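Local coordinates for putative DNA-binding protein (Salmonella choleraesuis, PDB 2HX0), which is of unproven function but probably binds DNA, and carries a magnesium ion held by histidines, at residues A[14-19]-A[123-128]; A[43-48]-A[127-132]. The protein carries 2 engineered substitutions. All coordinates share one frame; numbering follows the deposited sequence.

Overall arrangement
The two contacts lie side by side, their centres about 8 Å apart. Along the chain 14-19 comes first, then 43-48, and their partners 123-128 and 127-132 run on into each other, sharing A127 and L128. Contact 1 brings the start of strand 15-25 against the end of strand 113-124 in the large antiparallel sheet. Contact 2 joins the entry to strand 47-56, on the other side of strand 113-124, to the two-stranded sheet of 128-134 and 141-147. E124 and L125 link them through bonds to R45 and A46. Together they show how a small hairpin can be fastened to a larger sheet, here beside the second subunit.

Contact 1 of 2, residues A[14-19]-A[123-128]; sequences NASTAR and GELPAL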
ATOM      1  N   ASN A  14      -7.247 -14.600 -12.006  1.00 48.99           N
ATOM      2  CA  ASN A  14      -7.454 -13.208 -11.631  1.00 48.61           C
ATOM      3  C   ASN A  14      -8.629 -12.849 -10.732  1.00 43.74           C
ATOM      4  O   ASN A  14      -8.411 -12.250  -9.684  1.00 47.29           O
ATOM      5  CB  ASN A  14      -7.440 -12.282 -12.871  1.00 33.07           C
ATOM      6  CG  ASN A  14      -8.408 -12.709 -13.960  1.00 33.56           C
ATOM      7  OD1 ASN A  14      -9.620 -12.755 -13.759  1.00 31.26           O
ATOM      8  ND2 ASN A  14      -7.867 -13.009 -15.134  1.00 36.26           N
ATOM      9  N   ALA A  15      -9.855 -13.231 -11.082  1.00 23.46           N
ATOM     10  CA  ALA A  15     -11.010 -12.828 -10.265  1.00 19.05           C
ATOM     11  C   ALA A  15     -11.357 -13.629  -9.010  1.00 14.93           C
ATOM     12  O   ALA A  15     -11.446 -14.858  -9.041  1.00 13.48           O
ATOM     13  CB  ALA A  15     -12.239 -12.725 -11.150  1.00 24.37           C
ATOM     14  N   SER A  16     -11.583 -12.914  -7.908  1.00 10.69           N
ATOM     15  CA  SER A  16     -11.944 -13.553  -6.648  1.00  9.83           C
ATOM     16  C   SER A  16     -12.404 -12.567  -5.583  1.00 10.46           C
ATOM     17  O   SER A  16     -12.020 -11.397  -5.594  1.00 11.13           O
ATOM     18  CB  SER A  16     -10.749 -14.340  -6.094  1.00 11.10           C
ATOM     19  OG  SER A  16     -11.067 -14.969  -4.862  1.00 10.90           O
ATOM     20  N   THR A  17     -13.243 -13.046  -4.669  1.00 10.09           N
ATOM     21  CA  THR A  17     -13.680 -12.230  -3.547  1.00 10.72           C
ATOM     22  C   THR A  17     -12.481 -12.369  -2.614  1.00 10.29           C
ATOM     23  O   THR A  17     -11.580 -13.166  -2.879  1.00 11.98           O
ATOM     24  CB  THR A  17     -14.908 -12.837  -2.851  1.00 17.35           C
ATOM     25  OG1 THR A  17     -14.592 -14.164  -2.408  1.00 22.23           O
ATOM     26  CG2 THR A  17     -16.087 -12.897  -3.808  1.00 21.43           C
ATOM     27  N   ALA A  18     -12.446 -11.600  -1.538  1.00  9.57           N
ATOM     28  CA  ALA A  18     -11.329 -11.716  -0.617  1.00  9.60           C
ATOM     29  C   ALA A  18     -11.800 -11.863   0.813  1.00  9.51           C
ATOM     30  O   ALA A  18     -12.854 -11.353   1.192  1.00 10.95           O
ATOM     31  CB  ALA A  18     -10.422 -10.497  -0.736  1.00 11.38           C
ATOM     32  N   ARG A  19     -11.014 -12.596   1.594  1.00  9.14           N
ATOM     33  CA  ARG A  19     -11.267 -12.786   3.011  1.00  9.40           C
ATOM     34  C   ARG A  19     -10.069 -12.087   3.645  1.00  9.40           C
ATOM     35  O   ARG A  19      -8.940 -12.292   3.205  1.00 10.46           O
ATOM     36  CB  ARG A  19     -11.268 -14.277   3.361  1.00 16.18           C
ATOM     37  CG  ARG A  19     -11.681 -14.575   4.794  1.00 22.73           C
ATOM     38  CD  ARG A  19     -11.870 -16.069   5.026  1.00 26.79           C
ATOM     39  NE  ARG A  19     -10.624 -16.817   4.889  1.00 30.72           N
ATOM     40  CZ  ARG A  19     -10.378 -17.702   3.928  1.00 30.13           C
ATOM     41  NH1 ARG A  19     -11.293 -17.959   3.006  1.00 32.88           N
ATOM     42  NH2 ARG A  19      -9.217 -18.340   3.900  1.00 31.89           N
ATOM     43  N   GLY A 123      -4.925 -10.097   2.916  1.00  7.64           N
ATOM     44  CA  GLY A 123      -6.047 -10.544   2.111  1.00  8.01           C
ATOM     45  C   GLY A 123      -5.761 -11.914   1.526  1.00  8.89           C
ATOM     46  O   GLY A 123      -4.617 -12.226   1.207  1.00  9.67           O
ATOM     47  N   GLU A 124      -6.799 -12.739   1.419  1.00  7.89           N
ATOM     48  CA  GLU A 124      -6.695 -14.081   0.842  1.00  7.92           C
ATOM     49  C   GLU A 124      -7.764 -14.154  -0.247  1.00  8.59           C
ATOM     50  O   GLU A 124      -8.891 -13.702  -0.046  1.00  9.27           O
ATOM     51  CB  GLU A 124      -6.958 -15.155   1.907  1.00 11.41           C
ATOM     52  CG  GLU A 124      -7.313 -16.546   1.347  1.00 11.64           C
ATOM     53  CD  GLU A 124      -6.121 -17.320   0.792  1.00 13.04           C
ATOM     54  OE1 GLU A 124      -5.075 -16.707   0.502  1.00 12.04           O
ATOM     55  OE2 GLU A 124      -6.236 -18.555   0.636  1.00 13.49           O
ATOM     56  N   LEU A 125      -7.405 -14.712  -1.399  1.00  7.81           N
ATOM     57  CA  LEU A 125      -8.336 -14.831  -2.524  1.00  9.05           C
ATOM     58  C   LEU A 125      -8.755 -16.299  -2.634  1.00  8.97           C
ATOM     59  O   LEU A 125      -8.094 -17.093  -3.300  1.00 10.03           O
ATOM     60  CB  LEU A 125      -7.635 -14.365  -3.803  1.00  8.91           C
ATOM     61  CG  LEU A 125      -7.079 -12.940  -3.696  1.00 10.93           C
ATOM     62  CD1 LEU A 125      -6.053 -12.686  -4.793  1.00 13.68           C
ATOM     63  CD2 LEU A 125      -8.225 -11.947  -3.768  1.00 12.14           C
ATOM     64  N   PRO A 126      -9.882 -16.668  -1.995  1.00 11.60           N
ATOM     65  CA  PRO A 126     -10.387 -18.044  -1.998  1.00 12.04           C
ATOM     66  C   PRO A 126     -10.625 -18.736  -3.336  1.00 11.53           C
ATOM     67  O   PRO A 126     -10.611 -19.963  -3.396  1.00 12.82           O
ATOM     68  CB  PRO A 126     -11.670 -17.947  -1.166  1.00 14.14           C
ATOM     69  CG  PRO A 126     -11.425 -16.757  -0.275  1.00 14.89           C
ATOM     70  CD  PRO A 126     -10.796 -15.788  -1.247  1.00 12.45           C
ATOM     71  N   ALA A 127     -10.842 -17.976  -4.404  1.00 11.16           N
ATOM     72  CA  ALA A 127     -11.091 -18.590  -5.704  1.00 12.37           C
ATOM     73  C   ALA A 127      -9.820 -18.837  -6.510  1.00 12.22           C
ATOM     74  O   ALA A 127      -9.869 -19.422  -7.597  1.00 13.74           O
ATOM     75  CB  ALA A 127     -12.060 -17.724  -6.514  1.00 15.70           C
ATOM     76  N   LEU A 128      -8.680 -18.412  -5.975  1.00 10.17           N
ATOM     77  CA  LEU A 128      -7.417 -18.570  -6.685  1.00  8.80           C
ATOM     78  C   LEU A 128      -6.344 -19.283  -5.875  1.00  8.59           C
ATOM     79  O   LEU A 128      -6.471 -19.469  -4.668  1.00 10.15           O
ATOM     80  CB  LEU A 128      -6.878 -17.191  -7.082  1.00 10.56           C
ATOM     81  CG  LEU A 128      -7.811 -16.278  -7.882  1.00 10.84           C
ATOM     82  CD1 LEU A 128      -7.206 -14.884  -7.958  1.00 12.32           C
ATOM     83  CD2 LEU A 128      -8.031 -16.842  -9.281  1.00 11.27           C
TER
HETATM   84  O   HOH W   1      -8.203 -19.986   1.631  1.00 21.34           O
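The guanidinium of R19 has E124 CG over one face, 3.7 Å from NH2, while water 1 sits at its edge, in plane, accepting from NH2 and donating to E124 OE2. P126 CG approaches obliquely, 3.5 Å from NH1. The side chains of R19 and E124 run alongside each other in the same direction, their planar ends turned 59° apart. E124 OE2 stands 4.4 Å from R19 NH2, well out of the guanidinium plane; no N-H points at it, and the water bridges the charges. The Y21 hydroxyl pairs with NE of R19, and the E124 carboxylate takes the backbone N-H groups of R45 and A46 and a salt bridge from R148.

The backbones meet in the antiparallel hydrogen-bonded pair R19-E124: R19 N donates to E124 O at 2.9 Å and E124 N to R19 O at 2.8 Å. Beyond this pair the chain enters a type I turn from L125 to L128. S16 OG, anti to its backbone N (chi1 180°), accepts from A127 N at 3.0 Å and donates to T17 O at 2.7 Å, on a lone pair. A15 and S16 pair with a strand of the second subunit, continuing the sheet across the interface. With one bond received and one given, the buried S16 hydroxyl is satisfied as it ties the turn to the start of strand 15-25, whereas the E124 carboxylate, among several donors, probably stays ionised.

Contact 2 of 2, residues A[43-48]-A[127-132]; sequences QLRAAW and ALTFSR. Engineered in segment 43-48: R45 (natural residue His).
A46 packs against F130 in a buried CH-pi contact between the lead-in to strand 47-56 of the large antiparallel sheet and strand 128-134, which forms a beta hairpin with 141-147 in this PCC-family protein. The helix 31-42 ends in a Schellman motif at Q43, and the chain then runs past the hairpin before joining the large sheet. The A46 methyl stands almost squarely over the ring, CB 3.6 Å from the centroid of F130 and 7° off the normal. A46 CA also lies over this face, whereas A47 O comes to the ring edge, 3.4 Å from CE2. T84 and E86 of strand 75-86 and A22 of the second subunit also pack on the phenyl group.

One direct hydrogen bond joins the two backbones: F130 N donates to R45 O at 2.7 Å, nearly straight at 175°, with the donor tilted 20° from the carbonyl plane. The same oxygen receives a CA-H...O contact from T129. Next to it, the engineered R45, which replaces a natural His, bends at chi2 and chi3 and lies alongside T129, whose CG2 lies over one face of the guanidinium, 3.5 Å from NH1. Water 2 makes a second, indirect link between the segments, accepting from R45 NH1 at 3.1 Å and donating to F130 O at 2.8 Å.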
ATOM      1  N   GLN A  43      -3.673 -21.980   6.160  1.00 13.96           N
ATOM      2  CA  GLN A  43      -3.549 -22.621   4.855  1.00 14.42           C
ATOM      3  C   GLN A  43      -3.901 -21.663   3.721  1.00 14.87           C
ATOM      4  O   GLN A  43      -4.686 -21.990   2.832  1.00 15.40           O
ATOM      5  CB  GLN A  43      -4.442 -23.862   4.792  1.00 18.67           C
ATOM      6  CG  GLN A  43      -3.981 -24.987   5.711  1.00 19.64           C
ATOM      7  CD  GLN A  43      -2.656 -25.581   5.274  1.00 21.26           C
ATOM      8  OE1 GLN A  43      -2.566 -26.218   4.224  1.00 26.06           O
ATOM      9  NE2 GLN A  43      -1.617 -25.364   6.071  1.00 20.42           N
ATOM     10  N   LEU A  44      -3.314 -20.474   3.759  1.00 13.38           N
ATOM     11  CA  LEU A  44      -3.566 -19.472   2.729  1.00 11.59           C
ATOM     12  C   LEU A  44      -2.879 -19.882   1.426  1.00 12.45           C
ATOM     13  O   LEU A  44      -1.693 -20.218   1.420  1.00 13.96           O
ATOM     14  CB  LEU A  44      -3.057 -18.107   3.198  1.00 10.60           C
ATOM     15  CG  LEU A  44      -3.639 -17.623   4.534  1.00 12.19           C
ATOM     16  CD1 LEU A  44      -3.132 -16.213   4.832  1.00 12.01           C
ATOM     17  CD2 LEU A  44      -5.163 -17.651   4.482  1.00 11.85           C
ATOM     18  N   ARG A  45      -3.625 -19.839   0.324  1.00  9.96           N
ATOM     19  CA  ARG A  45      -3.093 -20.235  -0.976  1.00 10.62           C
ATOM     20  C   ARG A  45      -2.916 -19.100  -1.983  1.00  8.84           C
ATOM     21  O   ARG A  45      -2.295 -19.295  -3.023  1.00  9.67           O
ATOM     22  CB  ARG A  45      -3.988 -21.305  -1.619  1.00 13.50           C
ATOM     23  CG  ARG A  45      -4.226 -22.555  -0.777  1.00 18.20           C
ATOM     24  CD  ARG A  45      -2.933 -23.260  -0.418  1.00 22.41           C
ATOM     25  NE  ARG A  45      -2.188 -23.716  -1.587  1.00 26.37           N
ATOM     26  CZ  ARG A  45      -2.571 -24.706  -2.388  1.00 28.82           C
ATOM     27  NH1 ARG A  45      -1.818 -25.041  -3.429  1.00 30.76           N
ATOM     28  NH2 ARG A  45      -3.700 -25.362  -2.153  1.00 30.62           N
ATOM     29  N   ALA A  46      -3.458 -17.925  -1.688  1.00 10.43           N
ATOM     30  CA  ALA A  46      -3.339 -16.788  -2.604  1.00  8.90           C
ATOM     31  C   ALA A  46      -3.558 -15.503  -1.819  1.00 10.02           C
ATOM     32  O   ALA A  46      -4.615 -14.883  -1.904  1.00 11.44           O
ATOM     33  CB  ALA A  46      -4.371 -16.905  -3.711  1.00 10.31           C
ATOM     34  N   ALA A  47      -2.539 -15.094  -1.073  1.00  8.53           N
ATOM     35  CA  ALA A  47      -2.658 -13.919  -0.231  1.00  7.65           C
ATOM     36  C   ALA A  47      -1.756 -12.765  -0.632  1.00  7.39           C
ATOM     37  O   ALA A  47      -0.847 -12.921  -1.444  1.00  8.67           O
ATOM     38  CB  ALA A  47      -2.384 -14.314   1.229  1.00 11.25           C
ATOM     39  N   TRP A  48      -2.033 -11.597  -0.066  1.00  8.47           N
ATOM     40  CA  TRP A  48      -1.226 -10.411  -0.330  1.00  7.68           C
ATOM     41  C   TRP A  48      -1.342  -9.499   0.881  1.00  7.56           C
ATOM     42  O   TRP A  48      -2.280  -9.622   1.669  1.00  8.35           O
ATOM     43  CB  TRP A  48      -1.709  -9.706  -1.615  1.00  8.45           C
ATOM     44  CG  TRP A  48      -2.801  -8.670  -1.458  1.00  8.55           C
ATOM     45  CD1 TRP A  48      -2.642  -7.316  -1.360  1.00  7.48           C
ATOM     46  CD2 TRP A  48      -4.213  -8.908  -1.436  1.00  8.01           C
ATOM     47  NE1 TRP A  48      -3.867  -6.697  -1.283  1.00  9.21           N
ATOM     48  CE2 TRP A  48      -4.849  -7.652  -1.327  1.00  7.05           C
ATOM     49  CE3 TRP A  48      -5.003 -10.064  -1.498  1.00  8.34           C
ATOM     50  CZ2 TRP A  48      -6.242  -7.516  -1.283  1.00  7.77           C
ATOM     51  CZ3 TRP A  48      -6.388  -9.931  -1.452  1.00  8.53           C
ATOM     52  CH2 TRP A  48      -6.992  -8.663  -1.345  1.00  8.31           C
ATOM     53  N   ALA A 127     -10.842 -17.976  -4.404  1.00 11.16           N
ATOM     54  CA  ALA A 127     -11.091 -18.590  -5.704  1.00 12.37           C
ATOM     55  C   ALA A 127      -9.820 -18.837  -6.510  1.00 12.22           C
ATOM     56  O   ALA A 127      -9.869 -19.422  -7.597  1.00 13.74           O
ATOM     57  CB  ALA A 127     -12.060 -17.724  -6.514  1.00 15.70           C
ATOM     58  N   LEU A 128      -8.680 -18.412  -5.975  1.00 10.17           N
ATOM     59  CA  LEU A 128      -7.417 -18.570  -6.685  1.00  8.80           C
ATOM     60  C   LEU A 128      -6.344 -19.283  -5.875  1.00  8.59           C
ATOM     61  O   LEU A 128      -6.471 -19.469  -4.668  1.00 10.15           O
ATOM     62  CB  LEU A 128      -6.878 -17.191  -7.082  1.00 10.56           C
ATOM     63  CG  LEU A 128      -7.811 -16.278  -7.882  1.00 10.84           C
ATOM     64  CD1 LEU A 128      -7.206 -14.884  -7.958  1.00 12.32           C
ATOM     65  CD2 LEU A 128      -8.031 -16.842  -9.281  1.00 11.27           C
ATOM     66  N   THR A 129      -5.279 -19.674  -6.564  1.00  9.93           N
ATOM     67  CA  THR A 129      -4.140 -20.316  -5.925  1.00 10.96           C
ATOM     68  C   THR A 129      -2.889 -19.742  -6.565  1.00 10.55           C
ATOM     69  O   THR A 129      -2.775 -19.703  -7.796  1.00 12.08           O
ATOM     70  CB  THR A 129      -4.137 -21.850  -6.126  1.00 13.84           C
ATOM     71  OG1 THR A 129      -5.242 -22.431  -5.423  1.00 15.43           O
ATOM     72  CG2 THR A 129      -2.847 -22.453  -5.589  1.00 16.22           C
ATOM     73  N   PHE A 130      -1.969 -19.262  -5.733  1.00  9.63           N
ATOM     74  CA  PHE A 130      -0.708 -18.714  -6.220  1.00 10.25           C
ATOM     75  C   PHE A 130       0.357 -19.797  -6.134  1.00 12.05           C
ATOM     76  O   PHE A 130       0.361 -20.612  -5.208  1.00 12.80           O
ATOM     77  CB  PHE A 130      -0.214 -17.545  -5.356  1.00 10.72           C
ATOM     78  CG  PHE A 130      -1.039 -16.290  -5.451  1.00  9.64           C
ATOM     79  CD1 PHE A 130      -1.973 -16.107  -6.468  1.00 10.20           C
ATOM     80  CD2 PHE A 130      -0.853 -15.271  -4.521  1.00  9.64           C
ATOM     81  CE1 PHE A 130      -2.711 -14.922  -6.557  1.00 10.26           C
ATOM     82  CE2 PHE A 130      -1.580 -14.084  -4.596  1.00  8.78           C
ATOM     83  CZ  PHE A 130      -2.514 -13.908  -5.617  1.00  9.27           C
ATOM     84  N   SER A 131       1.264 -19.799  -7.102  1.00 13.45           N
ATOM     85  CA  SER A 131       2.380 -20.735  -7.108  1.00 14.65           C
ATOM     86  C   SER A 131       3.532 -20.008  -7.784  1.00 14.67           C
ATOM     87  O   SER A 131       3.342 -18.934  -8.358  1.00 13.78           O
ATOM     88  CB  SER A 131       2.035 -22.020  -7.873  1.00 16.42           C
ATOM     89  OG  SER A 131       1.745 -21.762  -9.235  1.00 17.82           O
ATOM     90  N   ARG A 132       4.728 -20.576  -7.697  1.00 15.45           N
ATOM     91  CA  ARG A 132       5.897 -19.974  -8.322  1.00 16.92           C
ATOM     92  C   ARG A 132       6.382 -20.966  -9.369  1.00 18.00           C
ATOM     93  O   ARG A 132       6.868 -22.048  -9.034  1.00 19.78           O
ATOM     94  CB  ARG A 132       6.982 -19.709  -7.277  1.00 16.30           C
ATOM     95  CG  ARG A 132       6.502 -18.870  -6.092  1.00 17.52           C
ATOM     96  CD  ARG A 132       6.201 -17.426  -6.485  1.00 15.73           C
ATOM     97  NE  ARG A 132       5.369 -16.763  -5.482  1.00 16.44           N
ATOM     98  CZ  ARG A 132       5.103 -15.460  -5.460  1.00 15.74           C
ATOM     99  NH1 ARG A 132       5.608 -14.652  -6.386  1.00 16.07           N
ATOM    100  NH2 ARG A 132       4.311 -14.970  -4.515  1.00 16.33           N
TER
HETATM  101  O   HOH W   2       0.386 -23.414  -4.947  1.00 24.22           O